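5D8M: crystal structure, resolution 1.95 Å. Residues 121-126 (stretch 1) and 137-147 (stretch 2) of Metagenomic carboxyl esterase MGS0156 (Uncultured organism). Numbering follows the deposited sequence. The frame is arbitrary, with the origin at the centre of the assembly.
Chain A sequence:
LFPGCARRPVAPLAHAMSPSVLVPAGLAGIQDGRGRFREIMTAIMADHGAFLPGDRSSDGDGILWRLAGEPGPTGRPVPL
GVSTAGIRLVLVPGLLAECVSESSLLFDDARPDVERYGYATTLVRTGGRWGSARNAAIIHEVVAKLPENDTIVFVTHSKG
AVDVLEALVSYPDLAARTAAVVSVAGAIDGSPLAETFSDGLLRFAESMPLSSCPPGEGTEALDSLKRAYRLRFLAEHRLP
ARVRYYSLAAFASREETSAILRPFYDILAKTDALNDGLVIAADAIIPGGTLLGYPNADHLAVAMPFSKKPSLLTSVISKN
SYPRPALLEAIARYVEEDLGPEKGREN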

# COMPACT_ATOMS: atom_id res chain seq x y z
N THR A 121 13.89 -8.03 6.02
CA THR A 121 12.50 -8.06 5.56
C THR A 121 11.81 -9.35 5.98
O THR A 121 12.41 -10.42 5.95
CB THR A 121 12.38 -7.95 4.01
OG1 THR A 121 12.97 -9.10 3.39
CG2 THR A 121 13.09 -6.71 3.50
N THR A 122 10.55 -9.22 6.35
CA THR A 122 9.69 -10.36 6.63
C THR A 122 8.41 -10.19 5.83
O THR A 122 7.83 -9.12 5.87
CB THR A 122 9.36 -10.47 8.13
OG1 THR A 122 10.53 -10.84 8.85
CG2 THR A 122 8.27 -11.49 8.37
N LEU A 123 8.00 -11.22 5.11
CA LEU A 123 6.72 -11.19 4.42
C LEU A 123 5.63 -11.89 5.25
O LEU A 123 5.76 -13.06 5.61
CB LEU A 123 6.84 -11.87 3.05
CG LEU A 123 5.53 -12.03 2.26
CD1 LEU A 123 4.89 -10.68 1.95
CD2 LEU A 123 5.82 -12.79 0.96
N VAL A 124 4.54 -11.19 5.52
CA VAL A 124 3.42 -11.79 6.23
C VAL A 124 2.42 -12.40 5.24
O VAL A 124 2.05 -11.78 4.24
CB VAL A 124 2.71 -10.74 7.11
CG1 VAL A 124 1.47 -11.36 7.82
CG2 VAL A 124 3.70 -10.19 8.12
N ARG A 125 2.04 -13.65 5.47
CA ARG A 125 0.97 -14.24 4.67
C ARG A 125 -0.35 -13.94 5.37
O ARG A 125 -0.56 -14.35 6.50
CB ARG A 125 1.16 -15.76 4.50
CG ARG A 125 0.00 -16.42 3.77
CD ARG A 125 0.32 -17.87 3.39
NE ARG A 125 -0.87 -18.54 2.87
CZ ARG A 125 -0.87 -19.73 2.27
NH1 ARG A 125 0.27 -20.41 2.10
NH2 ARG A 125 -2.02 -20.24 1.86
N THR A 126 -1.20 -13.17 4.71
CA THR A 126 -2.56 -12.89 5.19
C THR A 126 -3.56 -13.71 4.38
O THR A 126 -3.21 -14.30 3.34
CB THR A 126 -2.91 -11.40 5.05
OG1 THR A 126 -2.85 -11.01 3.67
CG2 THR A 126 -1.96 -10.52 5.86
N ALA A 137 -5.23 -10.43 13.49
CA ALA A 137 -4.74 -11.39 14.47
C ALA A 137 -3.51 -12.15 13.95
O ALA A 137 -2.59 -12.47 14.71
CB ALA A 137 -5.86 -12.35 14.88
N ILE A 138 -3.50 -12.45 12.66
CA ILE A 138 -2.36 -13.10 12.03
C ILE A 138 -1.10 -12.22 12.18
O ILE A 138 -0.03 -12.70 12.57
CB ILE A 138 -2.65 -13.39 10.53
CG1 ILE A 138 -3.69 -14.50 10.44
CG2 ILE A 138 -1.35 -13.74 9.77
CD1 ILE A 138 -4.27 -14.75 9.02
N ILE A 139 -1.27 -10.94 11.88
CA ILE A 139 -0.18 -9.98 11.93
C ILE A 139 0.34 -9.85 13.36
O ILE A 139 1.56 -9.90 13.61
CB ILE A 139 -0.65 -8.62 11.39
CG1 ILE A 139 -0.99 -8.75 9.90
CG2 ILE A 139 0.42 -7.57 11.60
CD1 ILE A 139 -1.84 -7.60 9.36
N HIS A 140 -0.58 -9.72 14.30
CA HIS A 140 -0.26 -9.72 15.72
C HIS A 140 0.62 -10.92 16.12
O HIS A 140 1.62 -10.76 16.83
CB HIS A 140 -1.55 -9.72 16.54
CG HIS A 140 -1.33 -9.62 18.01
ND1 HIS A 140 -2.09 -10.32 18.92
CD2 HIS A 140 -0.47 -8.87 18.73
CE1 HIS A 140 -1.69 -10.02 20.14
NE2 HIS A 140 -0.71 -9.14 20.06
N GLU A 141 0.27 -12.12 15.67
CA GLU A 141 1.04 -13.30 16.07
C GLU A 141 2.43 -13.34 15.40
O GLU A 141 3.41 -13.81 16.00
CB GLU A 141 0.28 -14.59 15.74
CG GLU A 141 -1.05 -14.73 16.43
CD GLU A 141 -0.94 -14.71 17.95
OE1 GLU A 141 -1.87 -14.19 18.59
OE2 GLU A 141 0.07 -15.22 18.50
N VAL A 142 2.51 -12.89 14.17
CA VAL A 142 3.79 -12.88 13.46
C VAL A 142 4.78 -11.93 14.14
O VAL A 142 5.90 -12.32 14.46
CB VAL A 142 3.62 -12.45 11.96
CG1 VAL A 142 5.00 -12.13 11.34
CG2 VAL A 142 2.93 -13.55 11.17
N VAL A 143 4.37 -10.69 14.34
CA VAL A 143 5.27 -9.68 14.90
C VAL A 143 5.73 -10.06 16.31
O VAL A 143 6.91 -9.84 16.66
CB VAL A 143 4.59 -8.32 14.88
CG1 VAL A 143 5.46 -7.28 15.59
CG2 VAL A 143 4.36 -7.91 13.45
N ALA A 144 4.85 -10.70 17.07
CA ALA A 144 5.19 -11.20 18.40
C ALA A 144 6.39 -12.14 18.39
O ALA A 144 7.04 -12.30 19.42
CB ALA A 144 3.99 -11.91 19.05
N LYS A 145 6.68 -12.76 17.25
CA LYS A 145 7.76 -13.74 17.15
C LYS A 145 9.04 -13.17 16.53
O LYS A 145 10.03 -13.87 16.40
CB LYS A 145 7.29 -14.96 16.35
CG LYS A 145 6.16 -15.72 17.02
CD LYS A 145 5.77 -16.93 16.17
CE LYS A 145 4.60 -17.69 16.78
NZ LYS A 145 3.35 -16.91 16.73
N LEU A 146 8.99 -11.91 16.10
CA LEU A 146 10.15 -11.26 15.50
C LEU A 146 11.12 -10.87 16.61
O LEU A 146 10.68 -10.69 17.74
CB LEU A 146 9.71 -10.04 14.68
CG LEU A 146 8.95 -10.37 13.39
CD1 LEU A 146 8.47 -9.13 12.68
CD2 LEU A 146 9.82 -11.23 12.46
N PRO A 147 12.43 -10.77 16.31
CA PRO A 147 13.43 -10.42 17.32
C PRO A 147 13.10 -9.10 18.03
O PRO A 147 12.72 -8.13 17.38
CB PRO A 147 14.73 -10.30 16.52
CG PRO A 147 14.48 -11.13 15.28
CD PRO A 147 13.03 -10.91 14.97

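A strand that runs out into loop lies against a helix here, and no hydrogen bond crosses between them: the contact is mainly one of packed side chains. Residues 121-123 form the end of the strand, and the helix, already under way at Ala137, satisfies its own backbone through bonds such as Glu141 N to Ala137 O (3.0 Å) and Val142 N to Ile138 O (3.0 Å). The side chains of Ile138, Ile139 and Val142 make the helix's side of the contact apolar.

Thr122 and Val124 point toward the second stretch, and Leu123 between them points away; Thr121 is out of reach. Thr122 OG1 lies 3.7 Å from Leu146 CD2, a van der Waals contact; the hydroxyl is hydrogen-bonded elsewhere in the structure, so its contact with the methyl does not leave it unsatisfied. Thr122 CG2 makes a looser approach to Val142 CG1, at 4.5 Å. Threonine thus suits a partly exposed place, giving a methyl to the interface while keeping a polar group. Leu146 is brought here after a type I turn from Val143 to Leu146, closed by Leu146 N to Val143 O (3.0 Å).

Val124, already in the loop, is the buried centre of the contact. Its CA is 7.0 Å from the CA of Ile139, close enough for a short, branched side chain to fill the gap. Val124 CG1 meets Ile139 CG1 at 4.1 Å and Ile138 CG2 at 4.2 Å, and Val124 CG2 reaches Val142 CG1 at 4.0 Å; both methyls of Val124 lie near Val142. Ile138 and Val142, one helical turn apart, both point toward stretch 1.

Arg125 contributes through its backbone: Arg125 O lies 3.4 Å from Ile138 CG2, while its extended side chain leads away, leaving its charge outside the apolar contact. Thr126, buried and directed sideways, is partly covered by the second stretch.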